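Local coordinates for protein exoribonuclease II, mitochondrial (Candida glabrata, PDB 6F3H) that probably degrades RNA from its 3' end as the metal-dependent nuclease of the mitochondrial RNA degradosome, at residues N229-V234 / T245-L251; N300-N306 / F353-W358; M395-C399 / Q545-L549; Y527-D531 / T602-V608. The protein carries 1 engineered substitution. All coordinates share one frame; numbering follows the deposited sequence.

Interaction 1: N229-V234 / T245-L251; sequences NLWGSV and TVAVLPL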
loop_
_atom_site.group_PDB
_atom_site.type_symbol
_atom_site.label_atom_id
_atom_site.label_comp_id
_atom_site.label_asym_id
_atom_site.label_seq_id
_atom_site.Cartn_x
_atom_site.Cartn_y
_atom_site.Cartn_z
ATOM N N ASN A 229 5.864 -9.526 22.163
ATOM C CA ASN A 229 6.797 -9.058 21.148
ATOM C C ASN A 229 7.325 -10.215 20.333
ATOM O O ASN A 229 8.502 -10.278 19.976
ATOM C CB ASN A 229 7.929 -8.247 21.758
ATOM C CG ASN A 229 7.416 -7.080 22.553
ATOM O OD1 ASN A 229 7.568 -7.023 23.783
ATOM N ND2 ASN A 229 6.775 -6.133 21.853
ATOM N N LEU A 230 6.430 -11.132 20.025
ATOM C CA LEU A 230 6.775 -12.273 19.201
ATOM C C LEU A 230 6.324 -12.107 17.756
ATOM O O LEU A 230 6.922 -12.701 16.855
ATOM C CB LEU A 230 6.147 -13.536 19.792
ATOM C CG LEU A 230 6.547 -13.928 21.200
ATOM C CD1 LEU A 230 5.648 -15.058 21.658
ATOM C CD2 LEU A 230 8.009 -14.339 21.205
ATOM N N TRP A 231 5.297 -11.296 17.526
ATOM C CA TRP A 231 4.770 -11.036 16.204
ATOM C C TRP A 231 4.511 -9.542 16.092
ATOM O O TRP A 231 4.228 -8.867 17.083
ATOM C CB TRP A 231 3.477 -11.832 15.957
ATOM C CG TRP A 231 3.549 -13.257 16.433
ATOM C CD1 TRP A 231 3.301 -13.706 17.688
ATOM C CD2 TRP A 231 3.902 -14.411 15.661
ATOM N NE1 TRP A 231 3.488 -15.074 17.758
ATOM C CE2 TRP A 231 3.858 -15.528 16.525
ATOM C CE3 TRP A 231 4.259 -14.609 14.323
ATOM C CZ2 TRP A 231 4.150 -16.818 16.099
ATOM C CZ3 TRP A 231 4.549 -15.885 13.904
ATOM C CH2 TRP A 231 4.490 -16.979 14.792
ATOM N N GLY A 232 4.568 -9.032 14.875
ATOM C CA GLY A 232 4.254 -7.650 14.627
ATOM C C GLY A 232 2.767 -7.493 14.417
ATOM O O GLY A 232 1.966 -8.363 14.752
ATOM N N SER A 233 2.389 -6.332 13.907
ATOM C CA SER A 233 0.994 -6.098 13.598
ATOM C C SER A 233 0.549 -6.982 12.453
ATOM O O SER A 233 1.307 -7.291 11.517
ATOM C CB SER A 233 0.739 -4.641 13.228
ATOM O OG SER A 233 1.188 -3.771 14.241
ATOM N N VAL A 234 -0.722 -7.329 12.524
ATOM C CA VAL A 234 -1.428 -8.020 11.465
ATOM C C VAL A 234 -2.027 -6.962 10.547
ATOM O O VAL A 234 -2.836 -6.138 10.974
ATOM C CB VAL A 234 -2.521 -8.913 12.059
ATOM C CG1 VAL A 234 -3.435 -9.418 10.981
ATOM C CG2 VAL A 234 -1.895 -10.034 12.841
ATOM N N THR A 245 -0.532 -10.194 6.146
ATOM C CA THR A 245 0.805 -10.578 6.541
ATOM C C THR A 245 0.981 -10.191 7.997
ATOM O O THR A 245 0.196 -9.409 8.548
ATOM C CB THR A 245 1.824 -9.901 5.639
ATOM O OG1 THR A 245 3.130 -10.456 5.856
ATOM C CG2 THR A 245 1.808 -8.404 5.919
ATOM N N VAL A 246 1.995 -10.778 8.626
ATOM C CA VAL A 246 2.386 -10.388 9.977
ATOM C C VAL A 246 3.880 -10.600 10.138
ATOM O O VAL A 246 4.441 -11.582 9.656
ATOM C CB VAL A 246 1.591 -11.191 11.025
ATOM C CG1 VAL A 246 1.833 -12.676 10.839
ATOM C CG2 VAL A 246 1.934 -10.745 12.433
ATOM N N ALA A 247 4.519 -9.686 10.838
ATOM C CA ALA A 247 5.938 -9.824 11.095
ATOM C C ALA A 247 6.178 -10.895 12.151
ATOM O O ALA A 247 5.378 -11.083 13.068
ATOM C CB ALA A 247 6.517 -8.485 11.561
ATOM N N VAL A 248 7.281 -11.615 12.003
ATOM C CA VAL A 248 7.753 -12.559 13.005
ATOM C C VAL A 248 8.990 -11.936 13.641
ATOM O O VAL A 248 10.079 -11.976 13.064
ATOM C CB VAL A 248 8.061 -13.924 12.389
ATOM C CG1 VAL A 248 8.421 -14.924 13.460
ATOM C CG2 VAL A 248 6.910 -14.369 11.553
ATOM N N LEU A 249 8.846 -11.378 14.815
ATOM C CA LEU A 249 9.931 -10.646 15.459
ATOM C C LEU A 249 10.923 -11.607 16.111
ATOM O O LEU A 249 10.521 -12.635 16.657
ATOM C CB LEU A 249 9.369 -9.694 16.499
ATOM C CG LEU A 249 8.191 -8.882 15.972
ATOM C CD1 LEU A 249 7.653 -8.003 17.044
ATOM C CD2 LEU A 249 8.627 -8.057 14.805
ATOM N N PRO A 250 12.216 -11.288 16.077
ATOM C CA PRO A 250 13.220 -12.222 16.600
ATOM C C PRO A 250 13.121 -12.413 18.113
ATOM O O PRO A 250 12.908 -11.474 18.888
ATOM C CB PRO A 250 14.545 -11.568 16.203
ATOM C CG PRO A 250 14.221 -10.107 16.224
ATOM C CD PRO A 250 12.802 -9.976 15.747
ATOM N N LEU A 251 13.300 -13.661 18.524
ATOM C CA LEU A 251 13.180 -14.015 19.922
ATOM C C LEU A 251 14.169 -13.244 20.764
ATOM O O LEU A 251 13.798 -12.619 21.757
ATOM C CB LEU A 251 13.399 -15.506 20.076
ATOM C CG LEU A 251 12.910 -16.049 21.403
ATOM C CD1 LEU A 251 11.432 -15.782 21.507
ATOM C CD2 LEU A 251 13.172 -17.528 21.457
#

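Interaction 2: N300-N306 / F353-W358; sequences NDYAAGN and FILGNW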
loop_
_atom_site.group_PDB
_atom_site.type_symbol
_atom_site.label_atom_id
_atom_site.label_comp_id
_atom_site.label_asym_id
_atom_site.label_seq_id
_atom_site.Cartn_x
_atom_site.Cartn_y
_atom_site.Cartn_z
ATOM N N ASN A 300 12.385 5.199 21.364
ATOM C CA ASN A 300 12.455 5.127 19.924
ATOM C C ASN A 300 11.481 4.092 19.386
ATOM O O ASN A 300 10.653 4.398 18.521
ATOM C CB ASN A 300 13.887 4.823 19.534
ATOM C CG ASN A 300 14.080 4.799 18.068
ATOM O OD1 ASN A 300 13.785 5.759 17.374
ATOM N ND2 ASN A 300 14.595 3.692 17.571
ATOM N N ASP A 301 11.540 2.866 19.905
ATOM C CA ASP A 301 10.605 1.855 19.446
ATOM C C ASP A 301 9.156 2.271 19.678
ATOM O O ASP A 301 8.264 1.765 19.001
ATOM C CB ASP A 301 10.909 0.515 20.125
ATOM C CG ASP A 301 12.098 -0.204 19.494
ATOM O OD1 ASP A 301 12.374 0.089 18.322
ATOM O OD2 ASP A 301 12.738 -1.078 20.122
ATOM N N TYR A 302 8.889 3.197 20.589
ATOM C CA TYR A 302 7.506 3.635 20.736
ATOM C C TYR A 302 7.124 4.660 19.671
ATOM O O TYR A 302 6.120 4.486 18.980
ATOM C CB TYR A 302 7.276 4.195 22.141
ATOM C CG TYR A 302 5.815 4.308 22.522
ATOM C CD1 TYR A 302 5.138 3.253 23.117
ATOM C CD2 TYR A 302 5.107 5.468 22.266
ATOM C CE1 TYR A 302 3.788 3.362 23.448
ATOM C CE2 TYR A 302 3.765 5.588 22.593
ATOM C CZ TYR A 302 3.112 4.539 23.180
ATOM O OH TYR A 302 1.779 4.686 23.491
ATOM N N ALA A 303 7.931 5.714 19.501
ATOM C CA ALA A 303 7.634 6.755 18.513
ATOM C C ALA A 303 7.533 6.192 17.106
ATOM O O ALA A 303 6.727 6.664 16.295
ATOM C CB ALA A 303 8.700 7.839 18.549
ATOM N N ALA A 304 8.386 5.222 16.780
ATOM C CA ALA A 304 8.381 4.583 15.480
ATOM C C ALA A 304 7.172 3.697 15.254
ATOM O O ALA A 304 6.898 3.342 14.108
ATOM C CB ALA A 304 9.643 3.767 15.337
ATOM N N GLY A 305 6.428 3.355 16.299
ATOM C CA GLY A 305 5.268 2.493 16.173
ATOM C C GLY A 305 5.543 1.010 16.253
ATOM O O GLY A 305 4.666 0.215 15.901
ATOM N N ASN A 306 6.729 0.614 16.717
ATOM C CA ASN A 306 7.091 -0.796 16.784
ATOM C C ASN A 306 6.515 -1.521 17.995
ATOM O O ASN A 306 6.283 -2.730 17.929
ATOM C CB ASN A 306 8.598 -0.935 16.829
ATOM C CG ASN A 306 9.250 -0.564 15.545
ATOM O OD1 ASN A 306 8.721 -0.806 14.457
ATOM N ND2 ASN A 306 10.410 0.052 15.655
ATOM N N PHE A 353 10.830 9.733 13.070
ATOM C CA PHE A 353 11.056 8.472 13.740
ATOM C C PHE A 353 10.288 7.330 13.114
ATOM O O PHE A 353 10.636 6.173 13.349
ATOM C CB PHE A 353 10.637 8.585 15.196
ATOM C CG PHE A 353 11.474 9.513 15.996
ATOM C CD1 PHE A 353 12.752 9.156 16.372
ATOM C CD2 PHE A 353 10.983 10.743 16.372
ATOM C CE1 PHE A 353 13.524 10.001 17.103
ATOM C CE2 PHE A 353 11.750 11.592 17.108
ATOM C CZ PHE A 353 13.027 11.215 17.476
ATOM N N ILE A 354 9.233 7.634 12.365
ATOM C CA ILE A 354 8.524 6.639 11.579
ATOM C C ILE A 354 9.513 5.829 10.774
ATOM O O ILE A 354 9.292 4.646 10.483
ATOM C CB ILE A 354 7.514 7.361 10.675
ATOM C CG1 ILE A 354 6.653 8.295 11.526
ATOM C CG2 ILE A 354 6.667 6.375 9.913
ATOM C CD1 ILE A 354 5.774 9.202 10.714
ATOM N N LEU A 355 10.630 6.441 10.418
ATOM C CA LEU A 355 11.631 5.742 9.643
ATOM C C LEU A 355 12.226 4.582 10.410
ATOM O O LEU A 355 12.825 3.693 9.807
ATOM C CB LEU A 355 12.720 6.728 9.244
ATOM C CG LEU A 355 12.025 7.970 8.681
ATOM C CD1 LEU A 355 13.017 9.044 8.305
ATOM C CD2 LEU A 355 11.172 7.571 7.482
ATOM N N GLY A 356 12.076 4.565 11.717
ATOM C CA GLY A 356 12.502 3.435 12.503
ATOM C C GLY A 356 11.576 2.243 12.477
ATOM O O GLY A 356 11.880 1.223 13.100
ATOM N N ASN A 357 10.438 2.335 11.799
ATOM C CA ASN A 357 9.438 1.296 11.934
ATOM C C ASN A 357 9.911 0.012 11.253
ATOM O O ASN A 357 10.438 0.036 10.133
ATOM C CB ASN A 357 8.122 1.800 11.365
ATOM C CG ASN A 357 7.018 0.848 11.613
ATOM O OD1 ASN A 357 7.084 -0.284 11.154
ATOM N ND2 ASN A 357 5.998 1.270 12.360
ATOM N N TRP A 358 9.682 -1.122 11.930
ATOM C CA TRP A 358 10.234 -2.392 11.469
ATOM C C TRP A 358 9.517 -2.894 10.235
ATOM O O TRP A 358 10.119 -3.564 9.395
ATOM C CB TRP A 358 10.147 -3.449 12.570
ATOM C CG TRP A 358 10.977 -3.141 13.786
ATOM C CD1 TRP A 358 12.123 -2.415 13.824
ATOM C CD2 TRP A 358 10.726 -3.554 15.140
ATOM N NE1 TRP A 358 12.607 -2.340 15.112
ATOM C CE2 TRP A 358 11.763 -3.032 15.938
ATOM C CE3 TRP A 358 9.721 -4.308 15.755
ATOM C CZ2 TRP A 358 11.829 -3.247 17.319
ATOM C CZ3 TRP A 358 9.784 -4.514 17.124
ATOM C CH2 TRP A 358 10.831 -3.991 17.891
#

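Interaction 3: M395-C399 / Q545-L549; sequences MPVFC and QKKQL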
loop_
_atom_site.group_PDB
_atom_site.type_symbol
_atom_site.label_atom_id
_atom_site.label_comp_id
_atom_site.label_asym_id
_atom_site.label_seq_id
_atom_site.Cartn_x
_atom_site.Cartn_y
_atom_site.Cartn_z
HETATM N N MSE A 395 14.491 6.920 -34.525
HETATM C CA MSE A 395 13.171 7.291 -34.135
HETATM C C MSE A 395 13.192 7.840 -32.723
HETATM O O MSE A 395 13.762 7.217 -31.817
HETATM C CB MSE A 395 12.264 6.101 -34.216
HETATM C CG MSE A 395 10.963 6.343 -33.552
HETATM SE SE MSE A 395 9.922 4.714 -33.482
HETATM C CE MSE A 395 8.178 5.469 -33.954
ATOM N N PRO A 396 12.586 9.019 -32.555
ATOM C CA PRO A 396 12.634 9.726 -31.270
ATOM C C PRO A 396 11.633 9.179 -30.276
ATOM O O PRO A 396 10.462 8.934 -30.594
ATOM C CB PRO A 396 12.276 11.168 -31.633
ATOM C CG PRO A 396 11.576 11.077 -32.924
ATOM C CD PRO A 396 11.714 9.699 -33.515
ATOM N N VAL A 397 12.112 9.054 -29.039
ATOM C CA VAL A 397 11.374 8.491 -27.916
ATOM C C VAL A 397 11.238 9.541 -26.837
ATOM O O VAL A 397 12.247 9.994 -26.285
ATOM C CB VAL A 397 12.106 7.285 -27.331
ATOM C CG1 VAL A 397 11.265 6.657 -26.288
ATOM C CG2 VAL A 397 12.398 6.328 -28.449
ATOM N N PHE A 398 10.003 9.836 -26.450
ATOM C CA PHE A 398 9.713 10.849 -25.451
ATOM C C PHE A 398 9.528 10.239 -24.059
ATOM O O PHE A 398 8.566 9.503 -23.818
ATOM C CB PHE A 398 8.458 11.612 -25.858
ATOM C CG PHE A 398 8.523 12.240 -27.225
ATOM C CD1 PHE A 398 9.289 13.378 -27.445
ATOM C CD2 PHE A 398 7.763 11.736 -28.275
ATOM C CE1 PHE A 398 9.315 13.980 -28.697
ATOM C CE2 PHE A 398 7.782 12.334 -29.529
ATOM C CZ PHE A 398 8.555 13.453 -29.740
ATOM N N CYS A 399 10.420 10.596 -23.128
ATOM C CA CYS A 399 10.361 10.179 -21.723
ATOM C C CYS A 399 9.961 11.377 -20.875
ATOM O O CYS A 399 10.807 12.158 -20.429
ATOM C CB CYS A 399 11.698 9.611 -21.275
ATOM S SG CYS A 399 12.177 8.117 -22.171
ATOM N N GLN A 545 9.374 17.063 -34.117
ATOM C CA GLN A 545 9.122 16.528 -32.791
ATOM C C GLN A 545 7.935 17.229 -32.140
ATOM O O GLN A 545 6.980 16.574 -31.705
ATOM C CB GLN A 545 10.390 16.641 -31.933
ATOM C CG GLN A 545 11.466 15.566 -32.283
ATOM C CD GLN A 545 12.824 15.757 -31.577
ATOM O OE1 GLN A 545 12.991 16.658 -30.770
ATOM N NE2 GLN A 545 13.795 14.908 -31.904
ATOM N N LYS A 546 7.951 18.564 -32.120
ATOM C CA LYS A 546 6.838 19.310 -31.541
ATOM C C LYS A 546 5.497 18.849 -32.107
ATOM O O LYS A 546 4.509 18.751 -31.371
ATOM C CB LYS A 546 7.048 20.809 -31.747
ATOM C CG LYS A 546 5.795 21.651 -31.552
ATOM C CD LYS A 546 6.116 23.147 -31.406
ATOM C CE LYS A 546 4.829 23.995 -31.401
ATOM N NZ LYS A 546 5.023 25.442 -31.046
ATOM N N LYS A 547 5.438 18.517 -33.396
ATOM C CA LYS A 547 4.141 18.085 -33.910
ATOM C C LYS A 547 3.793 16.663 -33.475
ATOM O O LYS A 547 2.610 16.349 -33.339
ATOM C CB LYS A 547 4.057 18.264 -35.434
ATOM C CG LYS A 547 2.844 17.569 -36.129
ATOM C CD LYS A 547 1.417 18.036 -35.728
ATOM C CE LYS A 547 1.202 19.566 -35.740
ATOM N NZ LYS A 547 -0.198 19.889 -35.277
ATOM N N GLN A 548 4.769 15.809 -33.172
ATOM C CA GLN A 548 4.377 14.490 -32.694
ATOM C C GLN A 548 3.674 14.597 -31.345
ATOM O O GLN A 548 2.705 13.874 -31.070
ATOM C CB GLN A 548 5.594 13.588 -32.590
ATOM C CG GLN A 548 6.208 13.180 -33.906
ATOM C CD GLN A 548 7.641 12.724 -33.753
ATOM O OE1 GLN A 548 8.521 13.520 -33.437
ATOM N NE2 GLN A 548 7.877 11.422 -33.928
ATOM N N LEU A 549 4.109 15.548 -30.525
ATOM C CA LEU A 549 3.460 15.793 -29.247
ATOM C C LEU A 549 2.027 16.283 -29.416
ATOM O O LEU A 549 1.120 15.797 -28.733
ATOM C CB LEU A 549 4.281 16.802 -28.459
ATOM C CG LEU A 549 5.710 16.348 -28.156
ATOM C CD1 LEU A 549 6.461 17.446 -27.466
ATOM C CD2 LEU A 549 5.683 15.156 -27.250
#

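Interaction 4: Y527-D531 / T602-V608; sequences YDKVD and TKSTLLV. With nucleotides of chain C.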
loop_
_atom_site.group_PDB
_atom_site.type_symbol
_atom_site.label_atom_id
_atom_site.label_comp_id
_atom_site.label_asym_id
_atom_site.label_seq_id
_atom_site.Cartn_x
_atom_site.Cartn_y
_atom_site.Cartn_z
ATOM N N TYR A 527 7.340 17.103 -17.937
ATOM C CA TYR A 527 5.931 17.438 -18.051
ATOM C C TYR A 527 5.754 18.930 -18.242
ATOM O O TYR A 527 4.857 19.355 -18.970
ATOM C CB TYR A 527 5.167 16.981 -16.822
ATOM C CG TYR A 527 4.976 15.479 -16.662
ATOM C CD1 TYR A 527 3.949 14.805 -17.319
ATOM C CD2 TYR A 527 5.765 14.756 -15.770
ATOM C CE1 TYR A 527 3.760 13.440 -17.140
ATOM C CE2 TYR A 527 5.576 13.405 -15.578
ATOM C CZ TYR A 527 4.581 12.748 -16.263
ATOM O OH TYR A 527 4.420 11.396 -16.060
ATOM N N ASP A 528 6.618 19.732 -17.615
ATOM C CA ASP A 528 6.542 21.184 -17.755
ATOM C C ASP A 528 6.975 21.632 -19.140
ATOM O O ASP A 528 6.255 22.387 -19.799
ATOM C CB ASP A 528 7.422 21.866 -16.711
ATOM C CG ASP A 528 6.851 21.783 -15.306
ATOM O OD1 ASP A 528 5.624 21.587 -15.148
ATOM O OD2 ASP A 528 7.646 21.925 -14.356
ATOM N N LYS A 529 8.150 21.179 -19.598
ATOM C CA LYS A 529 8.619 21.570 -20.923
ATOM C C LYS A 529 7.548 21.288 -21.949
ATOM O O LYS A 529 7.111 22.186 -22.670
ATOM C CB LYS A 529 9.913 20.842 -21.288
ATOM N N VAL A 530 7.040 20.061 -21.942
ATOM C CA VAL A 530 5.951 19.668 -22.831
ATOM C C VAL A 530 4.776 20.614 -22.700
ATOM O O VAL A 530 4.143 20.982 -23.695
ATOM C CB VAL A 530 5.528 18.220 -22.551
ATOM C CG1 VAL A 530 4.342 17.860 -23.402
ATOM C CG2 VAL A 530 6.681 17.291 -22.845
ATOM N N ASP A 531 4.413 20.972 -21.472
ATOM C CA ASP A 531 3.261 21.846 -21.343
ATOM C C ASP A 531 3.545 23.202 -21.973
ATOM O O ASP A 531 2.758 23.695 -22.792
ATOM C CB ASP A 531 2.866 21.992 -19.885
ATOM C CG ASP A 531 2.036 20.818 -19.390
ATOM O OD1 ASP A 531 1.160 20.339 -20.147
ATOM O OD2 ASP A 531 2.242 20.392 -18.227
ATOM N N THR A 602 -2.516 18.149 -16.179
ATOM C CA THR A 602 -2.141 19.036 -17.262
ATOM C C THR A 602 -2.175 18.284 -18.581
ATOM O O THR A 602 -2.471 17.084 -18.636
ATOM C CB THR A 602 -0.757 19.638 -17.016
ATOM O OG1 THR A 602 0.227 18.618 -17.188
ATOM C CG2 THR A 602 -0.663 20.207 -15.641
ATOM N N LYS A 603 -1.812 19.000 -19.651
ATOM C CA LYS A 603 -1.775 18.389 -20.972
ATOM C C LYS A 603 -0.774 17.246 -21.033
ATOM O O LYS A 603 -1.061 16.215 -21.640
ATOM C CB LYS A 603 -1.451 19.437 -22.025
ATOM C CG LYS A 603 -2.584 20.394 -22.342
ATOM C CD LYS A 603 -2.333 21.111 -23.675
ATOM C CE LYS A 603 -3.266 22.309 -23.853
ATOM N NZ LYS A 603 -2.744 23.313 -24.828
ATOM N N SER A 604 0.420 17.414 -20.447
ATOM C CA SER A 604 1.403 16.331 -20.501
ATOM C C SER A 604 1.015 15.141 -19.620
ATOM O O SER A 604 1.151 13.989 -20.043
ATOM C CB SER A 604 2.802 16.842 -20.149
ATOM O OG SER A 604 2.797 17.847 -19.173
ATOM N N THR A 605 0.563 15.383 -18.385
ATOM C CA THR A 605 0.100 14.270 -17.554
ATOM C C THR A 605 -1.029 13.526 -18.243
ATOM O O THR A 605 -1.075 12.289 -18.229
ATOM C CB THR A 605 -0.351 14.752 -16.182
ATOM O OG1 THR A 605 -1.601 15.433 -16.326
ATOM C CG2 THR A 605 0.669 15.702 -15.596
ATOM N N LEU A 606 -1.990 14.271 -18.785
ATOM C CA LEU A 606 -3.084 13.643 -19.501
ATOM C C LEU A 606 -2.544 12.781 -20.620
ATOM O O LEU A 606 -2.986 11.644 -20.824
ATOM C CB LEU A 606 -3.996 14.714 -20.082
ATOM C CG LEU A 606 -4.872 14.219 -21.235
ATOM C CD1 LEU A 606 -5.880 13.139 -20.808
ATOM C CD2 LEU A 606 -5.542 15.380 -21.917
ATOM N N LEU A 607 -1.570 13.308 -21.345
ATOM C CA LEU A 607 -0.988 12.582 -22.456
ATOM C C LEU A 607 -0.406 11.272 -21.975
ATOM O O LEU A 607 -0.851 10.191 -22.375
ATOM C CB LEU A 607 0.099 13.450 -23.081
ATOM C CG LEU A 607 0.803 13.112 -24.384
ATOM C CD1 LEU A 607 1.592 14.309 -24.769
ATOM C CD2 LEU A 607 1.727 11.908 -24.237
ATOM N N VAL A 608 0.533 11.362 -21.033
ATOM C CA VAL A 608 1.240 10.175 -20.577
ATOM C C VAL A 608 0.266 9.186 -19.983
ATOM O O VAL A 608 0.230 8.019 -20.378
ATOM C CB VAL A 608 2.323 10.555 -19.557
ATOM C CG1 VAL A 608 3.101 9.326 -19.173
ATOM C CG2 VAL A 608 3.236 11.582 -20.134
ATOM P P A C 5 2.358 4.613 -14.824
ATOM O OP1 A C 5 2.970 3.694 -15.810
ATOM O OP2 A C 5 1.945 4.077 -13.495
ATOM O "O5'" A C 5 3.413 5.759 -14.557
ATOM C "C5'" A C 5 3.910 6.507 -15.647
ATOM C "C4'" A C 5 4.582 7.776 -15.209
ATOM O "O4'" A C 5 3.623 8.650 -14.567
ATOM C "C3'" A C 5 5.696 7.634 -14.188
ATOM O "O3'" A C 5 6.923 7.281 -14.786
ATOM C "C2'" A C 5 5.724 9.012 -13.559
ATOM O "O2'" A C 5 6.360 9.938 -14.427
ATOM C "C1'" A C 5 4.236 9.332 -13.507
ATOM N N9 A C 5 3.668 8.802 -12.277
ATOM C C8 A C 5 3.056 7.596 -12.045
ATOM N N7 A C 5 2.702 7.415 -10.798
ATOM C C5 A C 5 3.140 8.582 -10.198
ATOM C C6 A C 5 3.066 9.034 -8.882
ATOM N N6 A C 5 2.506 8.325 -7.893
ATOM N N1 A C 5 3.603 10.255 -8.632
ATOM C C2 A C 5 4.164 10.959 -9.632
ATOM N N3 A C 5 4.292 10.647 -10.920
ATOM C C4 A C 5 3.749 9.437 -11.103
#

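Interaction 1: N229-V234 / T245-L251
G232 N donates to A247 O across the hairpin (2.9 Å, with 163° at the hydrogen), and L249 N makes the neighbouring link to L230 O at 3.1 Å, more bent at 141°. Strand 231-234 is only weakly paired here. W231, V234, V246 and V248 share one face of the sheet. W231 and V248 run side by side in the same direction, which brings W231 CZ3 to 3.7 Å from V248 CG2. V246 CG2, anti to its own backbone nitrogen, is carried back over the partner strand: it packs on W231 CB at 4.0 Å and on V234 CG2 at 3.9 Å. L249 points at the partner strand and covers its backbone, CD1 lying 3.5 Å from W231 O. Past the last bond, L230 and L251 lie alongside each other, L230 CD2 meeting L251 CD1 at 3.7 Å where P250, at the N-cap position, precedes helix 251-281. A second shell fixes the indole: Q225 OE1 accepts from W231 NE1, and H156 meets the ring edge-to-face. T245 OG1 is bonded to H167 ND1 of strand 166-169, which pairs with the other edge of strand 242-248. The face of W231 and V248 is covered by helix 123-159, while helix 212-226 packs on L230, W231 and V234.

Interaction 2: N300-N306 / F353-W358
N306 lies flat on W358: its amide is stacked 9° from parallel with the indole, CG sits over the ring, and CB stands 3.6 Å from the centroid of the six-membered ring, close to the ring normal. Both ends of this amide are held. N306 OD1 accepts from W358 N at 2.7 Å, while ND2 donates to G356 O at 3.2 Å in a nearly straight bond (173°) that lies in the amide plane of N306 but comes from above the G356 carbonyl. A weak bond from N306 ND2 to D301 OD1 (3.3 Å) adds a third restraint on its rotation. The D301 carboxylate is turned steeply against the indole, OD1 lying 3.5 Å from W358 CZ2, and its other oxygen is bonded to Y258 OH. A second amide, that of N357, reaches the helix end: CG is anti to the backbone nitrogen (chi1 -173°), and ND2 donates to A304 O at 2.9 Å. N357 OD1 turns instead to D359 N. At the far side F353 packs its CB against A303 CB at 3.9 Å, and A304 CB rests on F353 O. Helix 293-303 ends in a Schellman motif, with G305 at positive phi, D301 O accepting from N306 N and Y302 O from G305 N; the short 3-10 turn 354-356 and its two flanks dock on this C-terminal cap.

Interaction 3: M395-C399 / Q545-L549
F398 and L549 form the compact centre of this contact in the RNB domain, where the loop between strands 390-391 and 410-416 meets helix 543-567. L549 CD2 stands over the middle of the F398 ring, 3.9 Å from its centroid and 4° off the normal, a CH-pi contact of a methyl group with an aromatic face. F398 CG is anti to the carbonyl carbon (chi1 -56°), a rotamer that sends the ring to the helix. Its far end, CZ, comes to 4.0 Å from Q545 O, and the edge beside it faces Q548, whose OE1 lies near the ring plane, 3.7 Å from F398 CZ. Ring and amide are steeply turned, 73° apart. F398 and L549 are buried, and backbone bonds tie F398 to I412 of strand 410-416. The other half, round P396, is looser and partly exposed. No hydrogen bond links the two segments at any point; at this end the P396 ring simply lies beside two glutamine amides. P396 O is bonded to S413 OG, which places the proline end against the same strand. Strand 410-416 carries the magnesium ligand D410, and the F398 side chain is about 9 Å from that of D410 and about 9 Å from the bound magnesium, so the packing lies outside the metal's first shell. P396 and Q548 cross at about a right angle, P396 CG lying 3.8 Å from Q548 NE2, whose hydrogen bond goes to I414 O.

Interaction 4: Y527-D531 / T602-V608
Y527 O is gripped from opposite faces of its plane: S604 OG donates to it at 2.6 Å from the neighbouring helix, and D531 N closes the first helical turn of its own helix at 3.0 Å. D531 then returns the grip, its two oxygens dividing the work. D531 OD1 accepts from S604 N at 3.0 Å, on the syn side but 30° out of the carboxylate plane, and D531 OD2 takes T602 OG1 at 2.9 Å with its syn lone pair. The carboxylate therefore sits at the N-terminal end of helix 603-625, where the helix dipole would be expected to favour its negative charge. T602 is the N-cap of that helix. T602 N donates to T605 OG1, and T605 N returns a weak, long bond to T602 OG1, a capping box. Beyond the polar grip, V530 CG1 packs on S604 CB at 3.7 Å. The Y527 ring lies with an edge toward S604 CB, and V608 crosses it at about a right angle, V608 CG2 reaching Y527 CE1 at 3.6 Å. The ring ends on RNA: Y527 OH donates to O2' of adenosine nucleotide 5 of chain C at 2.9 Å, an oxygen lying in the ring plane. V608 touches the magnesium ligand D410 and a further sugar of the RNA, and the Y527 side chain lies about 5 Å from the bound magnesium. This pair of helices lines the RNB active site, and the bond to a ribose hydroxyl is consistent with an enzyme acting on RNA.

Overall arrangement
The four contacts fall into two groups. Interactions 1 and 2 come first along the chain and lie 14 Å apart between centres, touching where L249 CD2 packs on W358 CE3 at 4.0 Å; they join the hairpin 231-248 with the end of helix 293-303 and the loop that follows helix 334-343. Interactions 3 and 4 lie within the RNB domain, 13 Å apart between centres. Their segments alternate in sequence, helix 527-534 is followed by helix 543-567, and L549 O meets L607 CD1 at 4.3 Å. Centres of interactions in different groups are 38 to 50 Å apart, so the hairpin region is remote from the magnesium site that interaction 4 adjoins.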